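Local coordinates for hypothetical protein (PDB 4KH9), which is of unknown function but belongs to the three-domain DUF4785 family and binds calcium, at residues R200-N212 with E222-R234. Sequence-based numbering, arbitrary orientation.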
ATOM      1  N   ARG A 200     -11.536   2.177  -4.261  1.00 25.75           N
ATOM      2  CA  ARG A 200     -10.851   1.930  -5.522  1.00 26.35           C
ATOM      3  C   ARG A 200      -9.441   1.514  -5.258  1.00 28.28           C
ATOM      4  O   ARG A 200      -8.939   1.671  -4.160  1.00 30.40           O
ATOM      5  CB  ARG A 200     -10.882   3.197  -6.417  1.00 28.35           C
ATOM      6  CG  ARG A 200     -10.121   4.388  -5.775  1.00 29.04           C
ATOM      7  CD  ARG A 200     -10.138   5.584  -6.694  1.00 36.33           C
ATOM      8  NE  ARG A 200      -9.281   6.666  -6.202  1.00 39.90           N
ATOM      9  CZ  ARG A 200      -9.015   7.773  -6.889  1.00 51.28           C
ATOM     10  NH1 ARG A 200      -9.537   7.955  -8.097  1.00 36.88           N
ATOM     11  NH2 ARG A 200      -8.224   8.707  -6.374  1.00 39.59           N
ATOM     12  N   LEU A 201      -8.778   1.053  -6.302  1.00 25.81           N
ATOM     13  CA  LEU A 201      -7.365   0.646  -6.276  1.00 23.39           C
ATOM     14  C   LEU A 201      -6.606   1.625  -7.124  1.00 27.86           C
ATOM     15  O   LEU A 201      -7.039   1.908  -8.242  1.00 26.01           O
ATOM     16  CB  LEU A 201      -7.204  -0.806  -6.798  1.00 21.72           C
ATOM     17  CG  LEU A 201      -8.125  -1.839  -6.134  1.00 25.79           C
ATOM     18  CD1 LEU A 201      -7.965  -3.235  -6.796  1.00 23.70           C
ATOM     19  CD2 LEU A 201      -7.860  -1.915  -4.616  1.00 25.94           C
ATOM     20  N   VAL A 202      -5.497   2.164  -6.596  1.00 27.56           N
ATOM     21  CA  VAL A 202      -4.675   3.152  -7.312  1.00 28.54           C
ATOM     22  C   VAL A 202      -3.269   2.576  -7.491  1.00 31.53           C
ATOM     23  O   VAL A 202      -2.602   2.194  -6.532  1.00 30.96           O
ATOM     24  CB  VAL A 202      -4.660   4.545  -6.593  1.00 32.55           C
ATOM     25  CG1 VAL A 202      -3.904   5.577  -7.434  1.00 33.42           C
ATOM     26  CG2 VAL A 202      -6.084   5.053  -6.331  1.00 32.03           C
ATOM     27  N   GLY A 203      -2.842   2.526  -8.735  1.00 29.94           N
ATOM     28  CA  GLY A 203      -1.542   2.010  -9.129  1.00 29.55           C
ATOM     29  C   GLY A 203      -0.450   3.057  -9.169  1.00 33.50           C
ATOM     30  O   GLY A 203      -0.743   4.252  -9.151  1.00 32.96           O
ATOM     31  N   PRO A 204       0.825   2.615  -9.254  1.00 32.36           N
ATOM     32  CA  PRO A 204       1.964   3.563  -9.253  1.00 33.31           C
ATOM     33  C   PRO A 204       1.937   4.615 -10.355  1.00 39.02           C
ATOM     34  O   PRO A 204       2.493   5.682 -10.140  1.00 38.85           O
ATOM     35  CB  PRO A 204       3.175   2.659  -9.467  1.00 35.36           C
ATOM     36  CG  PRO A 204       2.750   1.338  -8.978  1.00 38.34           C
ATOM     37  CD  PRO A 204       1.293   1.212  -9.245  1.00 33.53           C
ATOM     38  N   LYS A 205       1.311   4.334 -11.508  1.00 37.58           N
ATOM     39  CA  LYS A 205       1.216   5.312 -12.601  1.00 39.30           C
ATOM     40  C   LYS A 205      -0.086   6.112 -12.524  1.00 44.18           C
ATOM     41  O   LYS A 205      -0.387   6.892 -13.427  1.00 46.25           O
ATOM     42  CB  LYS A 205       1.322   4.622 -13.975  1.00 43.45           C
ATOM     43  CG  LYS A 205       2.678   3.953 -14.289  1.00 65.13           C
ATOM     44  CD  LYS A 205       3.824   4.946 -14.577  1.00 79.64           C
ATOM     45  CE  LYS A 205       5.127   4.258 -14.925  1.00 90.13           C
ATOM     46  NZ  LYS A 205       5.079   3.574 -16.249  1.00 95.91           N
ATOM     47  N   GLY A 206      -0.838   5.936 -11.442  1.00 39.42           N
ATOM     48  CA  GLY A 206      -2.137   6.583 -11.262  1.00 37.95           C
ATOM     49  C   GLY A 206      -3.291   5.850 -11.938  1.00 38.22           C
ATOM     50  O   GLY A 206      -4.399   6.372 -11.958  1.00 38.03           O
ATOM     51  N   GLN A 207      -3.075   4.620 -12.464  1.00 33.20           N
ATOM     52  CA  GLN A 207      -4.181   3.853 -13.073  1.00 32.31           C
ATOM     53  C   GLN A 207      -5.174   3.425 -11.957  1.00 35.84           C
ATOM     54  O   GLN A 207      -4.761   3.113 -10.832  1.00 37.21           O
ATOM     55  CB  GLN A 207      -3.672   2.644 -13.895  1.00 33.41           C
ATOM     56  CG  GLN A 207      -2.957   1.528 -13.110  1.00 39.55           C
ATOM     57  CD  GLN A 207      -1.463   1.720 -12.898  1.00 45.01           C
ATOM     58  OE1 GLN A 207      -0.967   2.729 -12.402  1.00 33.00           O
ATOM     59  NE2 GLN A 207      -0.709   0.694 -13.177  1.00 46.32           N
ATOM     60  N   VAL A 208      -6.464   3.490 -12.242  1.00 30.82           N
ATOM     61  CA  VAL A 208      -7.492   3.225 -11.244  1.00 29.02           C
ATOM     62  C   VAL A 208      -8.316   1.991 -11.602  1.00 31.08           C
ATOM     63  O   VAL A 208      -8.755   1.827 -12.739  1.00 30.82           O
ATOM     64  CB  VAL A 208      -8.415   4.477 -11.069  1.00 32.40           C
ATOM     65  CG1 VAL A 208      -9.651   4.168 -10.215  1.00 32.22           C
ATOM     66  CG2 VAL A 208      -7.640   5.653 -10.471  1.00 32.17           C
ATOM     67  N   ILE A 209      -8.552   1.139 -10.600  1.00 26.88           N
ATOM     68  CA  ILE A 209      -9.449  -0.004 -10.732  1.00 27.41           C
ATOM     69  C   ILE A 209     -10.494   0.205  -9.624  1.00 31.02           C
ATOM     70  O   ILE A 209     -10.147   0.202  -8.459  1.00 31.00           O
ATOM     71  CB  ILE A 209      -8.733  -1.392 -10.699  1.00 30.41           C
ATOM     72  CG1 ILE A 209      -7.762  -1.567 -11.894  1.00 31.61           C
ATOM     73  CG2 ILE A 209      -9.770  -2.536 -10.670  1.00 31.16           C
ATOM     74  CD1 ILE A 209      -6.768  -2.728 -11.766  1.00 35.57           C
ATOM     75  N   SER A 210     -11.750   0.464  -9.984  1.00 31.95           N
ATOM     76  CA  SER A 210     -12.827   0.657  -9.012  1.00 33.04           C
ATOM     77  C   SER A 210     -13.204  -0.690  -8.346  1.00 36.47           C
ATOM     78  O   SER A 210     -13.021  -1.742  -8.954  1.00 36.83           O
ATOM     79  CB  SER A 210     -14.044   1.275  -9.697  1.00 38.30           C
ATOM     80  OG  SER A 210     -13.698   2.534 -10.258  1.00 49.14           O
ATOM     81  N   LEU A 211     -13.582  -0.670  -7.067  1.00 31.94           N
ATOM     82  CA  LEU A 211     -13.978  -1.914  -6.397  1.00 30.91           C
ATOM     83  C   LEU A 211     -15.443  -2.055  -6.451  1.00 34.33           C
ATOM     84  O   LEU A 211     -16.131  -1.061  -6.221  1.00 33.46           O
ATOM     85  CB  LEU A 211     -13.563  -1.958  -4.914  1.00 30.70           C
ATOM     86  CG  LEU A 211     -12.191  -2.277  -4.443  1.00 35.51           C
ATOM     87  CD1 LEU A 211     -12.266  -2.466  -2.925  1.00 35.95           C
ATOM     88  CD2 LEU A 211     -11.656  -3.583  -5.023  1.00 33.95           C
ATOM     89  N   ASN A 212     -15.939  -3.278  -6.687  1.00 29.76           N
ATOM     90  CA  ASN A 212     -17.368  -3.574  -6.684  1.00 29.59           C
ATOM     91  C   ASN A 212     -17.729  -3.981  -5.268  1.00 35.45           C
ATOM     92  O   ASN A 212     -17.184  -4.973  -4.755  1.00 34.72           O
ATOM     93  CB  ASN A 212     -17.658  -4.655  -7.713  1.00 25.51           C
ATOM     94  CG  ASN A 212     -17.231  -4.259  -9.116  1.00 43.27           C
ATOM     95  OD1 ASN A 212     -16.435  -4.938  -9.771  1.00 42.34           O
ATOM     96  ND2 ASN A 212     -17.708  -3.127  -9.587  1.00 33.98           N
ATOM     97  N   GLU A 222     -17.662  -5.516   1.825  1.00 29.31           N
ATOM     98  CA  GLU A 222     -16.636  -6.265   1.107  1.00 30.17           C
ATOM     99  C   GLU A 222     -16.534  -5.704  -0.288  1.00 33.59           C
ATOM    100  O   GLU A 222     -17.542  -5.306  -0.857  1.00 34.13           O
ATOM    101  CB  GLU A 222     -16.944  -7.765   1.083  1.00 33.22           C
ATOM    102  CG  GLU A 222     -16.759  -8.443   2.429  1.00 47.48           C
ATOM    103  CD  GLU A 222     -17.139  -9.911   2.448  1.00 79.41           C
ATOM    104  OE1 GLU A 222     -18.238 -10.247   1.948  1.00 82.11           O
ATOM    105  OE2 GLU A 222     -16.369 -10.712   3.025  1.00 77.03           O
ATOM    106  N   GLY A 223     -15.327  -5.647  -0.827  1.00 29.40           N
ATOM    107  CA  GLY A 223     -15.120  -5.145  -2.173  1.00 28.81           C
ATOM    108  C   GLY A 223     -14.267  -6.092  -2.991  1.00 33.32           C
ATOM    109  O   GLY A 223     -13.335  -6.684  -2.459  1.00 33.01           O
ATOM    110  N   THR A 224     -14.588  -6.268  -4.276  1.00 29.22           N
ATOM    111  CA  THR A 224     -13.772  -7.089  -5.165  1.00 29.12           C
ATOM    112  C   THR A 224     -13.459  -6.340  -6.446  1.00 32.20           C
ATOM    113  O   THR A 224     -14.219  -5.459  -6.851  1.00 30.00           O
ATOM    114  CB  THR A 224     -14.416  -8.454  -5.523  1.00 34.13           C
ATOM    115  OG1 THR A 224     -15.588  -8.249  -6.310  1.00 34.19           O
ATOM    116  CG2 THR A 224     -14.718  -9.313  -4.319  1.00 34.31           C
ATOM    117  N   ALA A 225     -12.359  -6.741  -7.095  1.00 29.49           N
ATOM    118  CA  ALA A 225     -11.909  -6.305  -8.408  1.00 31.07           C
ATOM    119  C   ALA A 225     -10.890  -7.291  -8.939  1.00 34.30           C
ATOM    120  O   ALA A 225     -10.189  -7.931  -8.153  1.00 35.10           O
ATOM    121  CB  ALA A 225     -11.299  -4.902  -8.328  1.00 32.87           C
ATOM    122  N   THR A 226     -10.762  -7.367 -10.260  1.00 30.72           N
ATOM    123  CA  THR A 226      -9.761  -8.165 -10.966  1.00 31.44           C
ATOM    124  C   THR A 226      -8.586  -7.268 -11.216  1.00 35.50           C
ATOM    125  O   THR A 226      -8.763  -6.151 -11.722  1.00 35.22           O
ATOM    126  CB  THR A 226     -10.346  -8.753 -12.287  1.00 37.54           C
ATOM    127  OG1 THR A 226     -11.400  -9.611 -11.919  1.00 43.54           O
ATOM    128  CG2 THR A 226      -9.315  -9.558 -13.102  1.00 30.76           C
ATOM    129  N   LEU A 227      -7.387  -7.753 -10.910  1.00 31.69           N
ATOM    130  CA  LEU A 227      -6.186  -6.958 -11.136  1.00 31.69           C
ATOM    131  C   LEU A 227      -5.645  -7.349 -12.486  1.00 37.61           C
ATOM    132  O   LEU A 227      -5.222  -8.491 -12.694  1.00 37.01           O
ATOM    133  CB  LEU A 227      -5.170  -7.156 -10.000  1.00 31.41           C
ATOM    134  CG  LEU A 227      -5.601  -6.618  -8.634  1.00 35.19           C
ATOM    135  CD1 LEU A 227      -4.858  -7.317  -7.544  1.00 33.63           C
ATOM    136  CD2 LEU A 227      -5.374  -5.106  -8.508  1.00 36.55           C
ATOM    137  N   ASP A 228      -5.782  -6.444 -13.450  1.00 35.53           N
ATOM    138  CA  ASP A 228      -5.408  -6.804 -14.800  1.00 35.74           C
ATOM    139  C   ASP A 228      -4.580  -5.708 -15.456  1.00 39.55           C
ATOM    140  O   ASP A 228      -4.562  -5.606 -16.685  1.00 41.57           O
ATOM    141  CB  ASP A 228      -6.664  -7.144 -15.632  1.00 38.52           C
ATOM    142  CG  ASP A 228      -7.727  -6.067 -15.738  1.00 48.74           C
ATOM    143  OD1 ASP A 228      -7.496  -4.937 -15.226  1.00 46.72           O
ATOM    144  OD2 ASP A 228      -8.797  -6.348 -16.329  1.00 61.21           O
ATOM    145  N   SER A 229      -3.867  -4.910 -14.643  1.00 32.79           N
ATOM    146  CA  SER A 229      -2.946  -3.908 -15.174  1.00 32.70           C
ATOM    147  C   SER A 229      -1.781  -4.633 -15.863  1.00 36.38           C
ATOM    148  O   SER A 229      -1.295  -5.628 -15.331  1.00 35.21           O
ATOM    149  CB  SER A 229      -2.448  -3.014 -14.044  1.00 35.40           C
ATOM    150  OG  SER A 229      -1.455  -2.112 -14.493  1.00 38.03           O
ATOM    151  N   GLU A 230      -1.367  -4.175 -17.042  1.00 33.69           N
ATOM    152  CA  GLU A 230      -0.276  -4.819 -17.787  1.00 34.64           C
ATOM    153  C   GLU A 230       1.031  -4.055 -17.637  1.00 40.96           C
ATOM    154  O   GLU A 230       2.049  -4.469 -18.200  1.00 41.89           O
ATOM    155  CB  GLU A 230      -0.630  -4.957 -19.280  1.00 35.75           C
ATOM    156  CG  GLU A 230      -1.734  -5.968 -19.533  1.00 49.47           C
ATOM    157  CD  GLU A 230      -2.127  -6.113 -20.988  1.00 73.63           C
ATOM    158  OE1 GLU A 230      -1.395  -6.800 -21.736  1.00 79.79           O
ATOM    159  OE2 GLU A 230      -3.176  -5.557 -21.378  1.00 61.60           O
ATOM    160  N   LEU A 231       1.017  -2.981 -16.851  1.00 37.86           N
ATOM    161  CA  LEU A 231       2.162  -2.116 -16.640  1.00 38.97           C
ATOM    162  C   LEU A 231       3.083  -2.608 -15.541  1.00 45.15           C
ATOM    163  O   LEU A 231       2.637  -3.197 -14.554  1.00 46.01           O
ATOM    164  CB  LEU A 231       1.708  -0.691 -16.285  1.00 38.85           C
ATOM    165  CG  LEU A 231       0.734   0.011 -17.217  1.00 45.27           C
ATOM    166  CD1 LEU A 231       0.427   1.391 -16.679  1.00 46.22           C
ATOM    167  CD2 LEU A 231       1.278   0.117 -18.664  1.00 47.95           C
ATOM    168  N   ASN A 232       4.379  -2.317 -15.715  1.00 41.19           N
ATOM    169  CA  ASN A 232       5.441  -2.623 -14.779  1.00 41.30           C
ATOM    170  C   ASN A 232       5.363  -1.589 -13.631  1.00 43.77           C
ATOM    171  O   ASN A 232       5.349  -0.393 -13.889  1.00 44.17           O
ATOM    172  CB  ASN A 232       6.798  -2.615 -15.523  1.00 40.99           C
ATOM    173  CG  ASN A 232       8.026  -2.742 -14.654  1.00 44.61           C
ATOM    174  OD1 ASN A 232       7.976  -3.120 -13.493  1.00 39.08           O
ATOM    175  ND2 ASN A 232       9.182  -2.436 -15.210  1.00 45.30           N
ATOM    176  N   ASP A 233       5.270  -2.052 -12.381  1.00 38.57           N
ATOM    177  CA  ASP A 233       5.157  -1.146 -11.232  1.00 38.32           C
ATOM    178  C   ASP A 233       6.517  -0.582 -10.764  1.00 43.32           C
ATOM    179  O   ASP A 233       6.523   0.339  -9.953  1.00 44.01           O
ATOM    180  CB  ASP A 233       4.455  -1.859 -10.064  1.00 38.67           C
ATOM    181  CG  ASP A 233       3.002  -2.207 -10.351  1.00 43.94           C
ATOM    182  OD1 ASP A 233       2.372  -1.520 -11.191  1.00 43.38           O
ATOM    183  OD2 ASP A 233       2.473  -3.097  -9.686  1.00 45.18           O
ATOM    184  N   ARG A 234       7.646  -1.126 -11.275  1.00 41.07           N
ATOM    185  CA  ARG A 234       9.037  -0.736 -10.993  1.00 41.81           C
ATOM    186  C   ARG A 234       9.324  -0.612  -9.463  1.00 47.43           C
ATOM    187  O   ARG A 234       9.881   0.391  -8.985  1.00 47.45           O
ATOM    188  CB  ARG A 234       9.409   0.577 -11.709  1.00 42.63           C
ATOM    189  CG  ARG A 234       9.265   0.538 -13.225  1.00 52.31           C
ATOM    190  CD  ARG A 234       9.867   1.764 -13.857  1.00 68.42           C
ATOM    191  NE  ARG A 234      11.327   1.712 -13.779  1.00 73.07           N
ATOM    192  CZ  ARG A 234      12.138   2.663 -14.223  1.00 87.01           C
ATOM    193  NH1 ARG A 234      11.642   3.758 -14.786  1.00 71.82           N
ATOM    194  NH2 ARG A 234      13.451   2.537 -14.092  1.00 77.69           N
TER
HETATM  195  O   HOH W   1       2.318   0.571 -12.467  1.00 44.98           O
HETATM  196  O   HOH W   2     -15.329  -7.448  -9.430  1.00 45.03           O
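Gln-207 reaches across to Ser-229 with a side chain bent once, at chi2 (-87°). Its CB points toward 222-234; CG stands between the backbone N and the carbonyl carbon (chi1 65°) and, like CD, lies 4.2 Å from Ser-229 OG. OE1 accepts from Lys-205 N at 2.9 Å, within the type I turn Gly-203 to Gly-206. NE2 donates to Ser-229 OG at 3.2 Å, almost straight and in the amide plane, and to a water that donates to Asp-233 OD1. Bonds at both ends thus fix the amide's rotation, while Leu-231 CD1 packs 3.7 Å from NE2. Asp-233 OD1 lies 3.5 Å from Pro-204 CD, and its OD2 is hydrogen-bonded to Trp-238 NE1. Ala-225 CB is the methyl on which Ile-209 CG2, Leu-201 CD1 and Leu-211 CD2 converge, the last at 3.6 Å. Leu-201 CD1 also meets Leu-227 CD2, the side chains crossing at about a right angle beside Phe-261 and Leu-179. Asn-212 and Thr-224 form an antiparallel hydrogen-bonded pair, Asn-212 N to Thr-224 O at 2.8 Å; a water joins Asn-212 OD1 to Thr-224 OG1. Beyond this pair the backbones separate, side chains bridging the gap, and draw near again at Pro-204 and Asp-233. This is the beta hairpin of strands 208-217 and 220-226, continued by flanking loops and contributing buried side chains to the hydrophobic core of the E-set-clan central domain.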